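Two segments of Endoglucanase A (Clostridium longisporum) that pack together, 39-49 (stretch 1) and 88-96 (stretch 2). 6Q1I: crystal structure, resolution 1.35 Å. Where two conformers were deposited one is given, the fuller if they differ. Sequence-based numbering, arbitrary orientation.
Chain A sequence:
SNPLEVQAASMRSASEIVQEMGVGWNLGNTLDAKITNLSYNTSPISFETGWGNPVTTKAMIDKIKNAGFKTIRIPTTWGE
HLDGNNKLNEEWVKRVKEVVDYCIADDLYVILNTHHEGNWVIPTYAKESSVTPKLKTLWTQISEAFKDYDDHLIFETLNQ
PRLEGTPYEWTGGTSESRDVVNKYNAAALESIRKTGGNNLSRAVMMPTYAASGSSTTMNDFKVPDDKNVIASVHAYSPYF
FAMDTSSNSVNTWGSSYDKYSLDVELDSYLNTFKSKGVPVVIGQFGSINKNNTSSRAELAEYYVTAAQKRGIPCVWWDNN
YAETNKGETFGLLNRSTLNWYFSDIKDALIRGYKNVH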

# COMPACT_ATOMS: atom_id res chain seq x y z
N SER A 39 -0.98 -19.11 16.17
CA SER A 39 -1.69 -20.18 15.49
C SER A 39 -2.82 -19.52 14.71
O SER A 39 -3.19 -18.38 15.00
CB SER A 39 -2.28 -21.19 16.47
OG SER A 39 -3.39 -20.61 17.13
N TYR A 40 -3.37 -20.25 13.74
CA TYR A 40 -4.40 -19.64 12.90
C TYR A 40 -5.69 -19.34 13.67
O TYR A 40 -6.51 -18.55 13.19
CB TYR A 40 -4.69 -20.48 11.66
CG TYR A 40 -5.33 -21.82 11.95
CD1 TYR A 40 -6.69 -21.92 12.18
CD2 TYR A 40 -4.57 -22.97 11.95
CE1 TYR A 40 -7.28 -23.14 12.44
CE2 TYR A 40 -5.15 -24.19 12.19
CZ TYR A 40 -6.50 -24.27 12.44
OH TYR A 40 -7.07 -25.49 12.69
N ASN A 41 -5.88 -19.93 14.85
CA ASN A 41 -7.07 -19.71 15.66
C ASN A 41 -6.83 -18.73 16.80
O ASN A 41 -7.74 -18.50 17.60
CB ASN A 41 -7.56 -21.04 16.25
CG ASN A 41 -8.53 -21.76 15.33
OD1 ASN A 41 -9.02 -21.21 14.34
ND2 ASN A 41 -8.83 -23.01 15.67
N THR A 42 -5.63 -18.16 16.90
CA THR A 42 -5.34 -17.21 17.95
C THR A 42 -6.10 -15.91 17.68
O THR A 42 -6.38 -15.55 16.54
CB THR A 42 -3.83 -16.98 18.00
OG1 THR A 42 -3.17 -18.20 18.37
CG2 THR A 42 -3.44 -15.90 18.99
N SER A 43 -6.44 -15.21 18.77
CA SER A 43 -7.18 -13.95 18.69
C SER A 43 -6.54 -13.00 17.68
O SER A 43 -5.32 -12.85 17.66
CB SER A 43 -7.14 -13.26 20.05
OG SER A 43 -7.51 -11.89 19.94
N PRO A 44 -7.35 -12.26 16.91
CA PRO A 44 -6.78 -11.26 16.00
C PRO A 44 -5.91 -10.24 16.71
O PRO A 44 -4.97 -9.70 16.10
CB PRO A 44 -8.03 -10.61 15.38
CG PRO A 44 -9.06 -11.69 15.43
CD PRO A 44 -8.81 -12.42 16.72
N ILE A 45 -6.21 -9.93 17.97
CA ILE A 45 -5.52 -8.83 18.64
C ILE A 45 -4.07 -9.20 18.91
O ILE A 45 -3.20 -8.32 18.97
CB ILE A 45 -6.27 -8.44 19.93
CG1 ILE A 45 -7.76 -8.25 19.62
CG2 ILE A 45 -5.66 -7.19 20.52
CD1 ILE A 45 -8.05 -7.28 18.47
N SER A 46 -3.78 -10.49 19.07
CA SER A 46 -2.40 -10.93 19.25
C SER A 46 -1.55 -10.59 18.03
O SER A 46 -0.35 -10.35 18.16
CB SER A 46 -2.37 -12.44 19.48
OG SER A 46 -3.16 -12.79 20.59
N PHE A 47 -2.14 -10.62 16.84
CA PHE A 47 -1.44 -10.24 15.62
C PHE A 47 -1.38 -8.72 15.48
O PHE A 47 -0.31 -8.15 15.26
CB PHE A 47 -2.16 -10.84 14.42
CG PHE A 47 -2.15 -12.35 14.38
CD1 PHE A 47 -1.21 -13.03 13.62
CD2 PHE A 47 -3.09 -13.09 15.08
CE1 PHE A 47 -1.20 -14.41 13.57
CE2 PHE A 47 -3.09 -14.47 15.03
CZ PHE A 47 -2.14 -15.13 14.27
N GLU A 48 -2.54 -8.06 15.61
CA GLU A 48 -2.64 -6.62 15.42
C GLU A 48 -1.65 -5.86 16.29
O GLU A 48 -1.08 -4.85 15.85
CB GLU A 48 -4.08 -6.18 15.74
CG GLU A 48 -4.35 -4.71 15.49
CD GLU A 48 -5.81 -4.34 15.62
OE1 GLU A 48 -6.65 -5.26 15.77
OE2 GLU A 48 -6.13 -3.13 15.58
N THR A 49 -1.45 -6.31 17.53
CA THR A 49 -0.54 -5.67 18.48
C THR A 49 0.83 -6.33 18.53
O THR A 49 1.67 -5.93 19.34
CB THR A 49 -1.15 -5.66 19.89
OG1 THR A 49 -1.25 -7.00 20.39
CG2 THR A 49 -2.52 -5.00 19.91
N LEU A 88 -10.03 -19.14 5.86
CA LEU A 88 -9.68 -18.06 6.77
C LEU A 88 -10.42 -18.19 8.09
O LEU A 88 -11.61 -18.51 8.13
CB LEU A 88 -10.06 -16.70 6.17
CG LEU A 88 -9.10 -16.11 5.15
CD1 LEU A 88 -9.71 -14.86 4.51
CD2 LEU A 88 -7.76 -15.77 5.77
N ASN A 89 -9.71 -17.89 9.16
CA ASN A 89 -10.34 -17.79 10.47
C ASN A 89 -11.37 -16.66 10.47
O ASN A 89 -11.09 -15.54 10.04
CB ASN A 89 -9.26 -17.53 11.51
CG ASN A 89 -9.84 -17.34 12.89
OD1 ASN A 89 -10.19 -16.23 13.27
ND2 ASN A 89 -9.95 -18.42 13.64
N GLU A 90 -12.55 -16.96 10.99
CA GLU A 90 -13.66 -16.02 10.89
C GLU A 90 -13.50 -14.83 11.82
O GLU A 90 -13.94 -13.73 11.49
CB GLU A 90 -14.97 -16.74 11.18
CG GLU A 90 -15.45 -17.53 9.99
CD GLU A 90 -16.39 -18.63 10.38
OE1 GLU A 90 -16.98 -18.54 11.47
OE2 GLU A 90 -16.52 -19.60 9.60
N GLU A 91 -12.89 -15.03 12.99
CA GLU A 91 -12.64 -13.89 13.87
C GLU A 91 -11.66 -12.91 13.24
O GLU A 91 -11.81 -11.69 13.40
CB GLU A 91 -12.16 -14.38 15.23
CG GLU A 91 -13.28 -14.98 16.08
CD GLU A 91 -14.38 -13.97 16.45
OE1 GLU A 91 -14.06 -12.81 16.78
OE2 GLU A 91 -15.57 -14.35 16.42
N TRP A 92 -10.66 -13.41 12.50
CA TRP A 92 -9.75 -12.53 11.78
C TRP A 92 -10.51 -11.68 10.76
O TRP A 92 -10.37 -10.45 10.72
CB TRP A 92 -8.66 -13.34 11.08
CG TRP A 92 -7.72 -12.46 10.32
CD1 TRP A 92 -7.61 -12.35 8.96
CD2 TRP A 92 -6.78 -11.53 10.87
NE1 TRP A 92 -6.65 -11.42 8.64
CE2 TRP A 92 -6.13 -10.90 9.80
CE3 TRP A 92 -6.42 -11.17 12.17
CZ2 TRP A 92 -5.14 -9.93 9.99
CZ3 TRP A 92 -5.45 -10.21 12.36
CH2 TRP A 92 -4.82 -9.61 11.27
N VAL A 93 -11.32 -12.32 9.93
CA VAL A 93 -12.10 -11.58 8.94
C VAL A 93 -12.96 -10.53 9.63
O VAL A 93 -13.07 -9.39 9.15
CB VAL A 93 -12.93 -12.54 8.08
CG1 VAL A 93 -13.84 -11.76 7.13
CG2 VAL A 93 -12.02 -13.47 7.30
N LYS A 94 -13.60 -10.89 10.74
CA LYS A 94 -14.46 -9.95 11.45
C LYS A 94 -13.68 -8.73 11.95
O LYS A 94 -14.19 -7.60 11.90
CB LYS A 94 -15.13 -10.68 12.62
CG LYS A 94 -16.13 -9.87 13.41
CD LYS A 94 -16.86 -10.73 14.45
CE LYS A 94 -18.01 -9.97 15.08
NZ LYS A 94 -19.13 -10.87 15.45
N ARG A 95 -12.45 -8.93 12.42
CA ARG A 95 -11.66 -7.80 12.90
C ARG A 95 -11.21 -6.90 11.75
O ARG A 95 -11.29 -5.67 11.85
CB ARG A 95 -10.47 -8.28 13.72
CG ARG A 95 -9.56 -7.15 14.21
CD ARG A 95 -10.29 -6.18 15.15
NE ARG A 95 -9.44 -5.06 15.49
CZ ARG A 95 -9.87 -3.88 15.91
NH1 ARG A 95 -11.16 -3.65 16.10
NH2 ARG A 95 -8.98 -2.92 16.14
N VAL A 96 -10.75 -7.49 10.65
CA VAL A 96 -10.39 -6.70 9.48
C VAL A 96 -11.60 -5.87 9.04
O VAL A 96 -11.49 -4.67 8.76
CB VAL A 96 -9.86 -7.58 8.35
CG1 VAL A 96 -9.57 -6.74 7.11
CG2 VAL A 96 -8.58 -8.35 8.76
O HOH W 1 -8.08 -14.85 14.55

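A recurring principle of protein interiors is that a polar group that leaves bulk solvent usually has its hydrogen-bonding capacity met by something else, since leaving it unmet is costly. The packing of residues 39-49 against 88-96 in Endoglucanase A is a compact worked example. Each stretch is a loop leading into a helix, and the two helices run at 57° to one another, their axes approaching no closer than 10.3 Å. The alpha carbons come nearest at Pro 44 and Trp 92, with 5.3 Å between Pro 44 CA and Trp 92 CA. The contact is modest, burying 432 Å² in all.

Helix starts pose the first problem, because the leading amides have no preceding turn to supply carbonyls. In stretch 1 the side chain of Ser 43 caps the helix, Ile 45 N donating to Ser 43 OG at 3.1 Å. In stretch 2 Asn 89 does the same work, with Trp 92 N donating to Asn 89 OD1 at 3.0 Å. A water lies 2.8 Å from Asn 89 OD1 and 2.7 Å from Thr 42 O, within hydrogen-bonding geometry of both; with more acceptors in reach than it has protons, it need not serve both at once. One solvent molecule thus sits between two acceptors, a backbone carbonyl and a capping side chain, across the contact. The other end of the Asn 89 amide reaches the first loop directly: Asn 89 ND2 donates to Asn 41 OD1 at 3.0 Å, although an angle of 131° makes this bond weak. Nearby, Tyr 40 O lies 3.5 Å from Asn 89 ND2, but the angle is too poor for a hydrogen bond.

The loop before the first helix is itself braced. A type I turn from Ser 39 to Thr 42 is closed by Thr 42 N donating to Ser 39 O at 3.1 Å, and the hydroxyls Ser 39 OG and Thr 42 OG1 are hydrogen-bonded at 2.7 Å. At the far end of the helix, Ile 45 O accepts twice, from Thr 49 N at 3.0 Å and from Thr 49 OG1 at 2.7 Å.

Between the polar ends, the chemistry is apolar. Pro 44 points toward the second helix and sets its CB 3.6 Å from Trp 92 CE3 and 3.8 Å from Arg 95 CB, so its ring packs on both the indole and the aliphatic base of the arginine. Phe 47, one turn on, brings its CB within 3.9 Å of Trp 92 CZ3; the two aromatic rings meet obliquely, their planes at 63°.

The charged pairing involves Glu 48, a buried residue whose charge needs compensation. Arg 95 supplies it in a two-pronged salt bridge: Arg 95 NE donates to Glu 48 OE1 at 2.8 Å, and Arg 95 NH2 to Glu 48 OE2 at 2.9 Å. Angles of 162° and 170° show nearly linear bonds, as expected when a carboxylate meets the edge of a guanidinium. Glu 48 OE2, Arg 95 NH1 and Arg 95 NH2 are also hydrogen-bonded elsewhere in the structure.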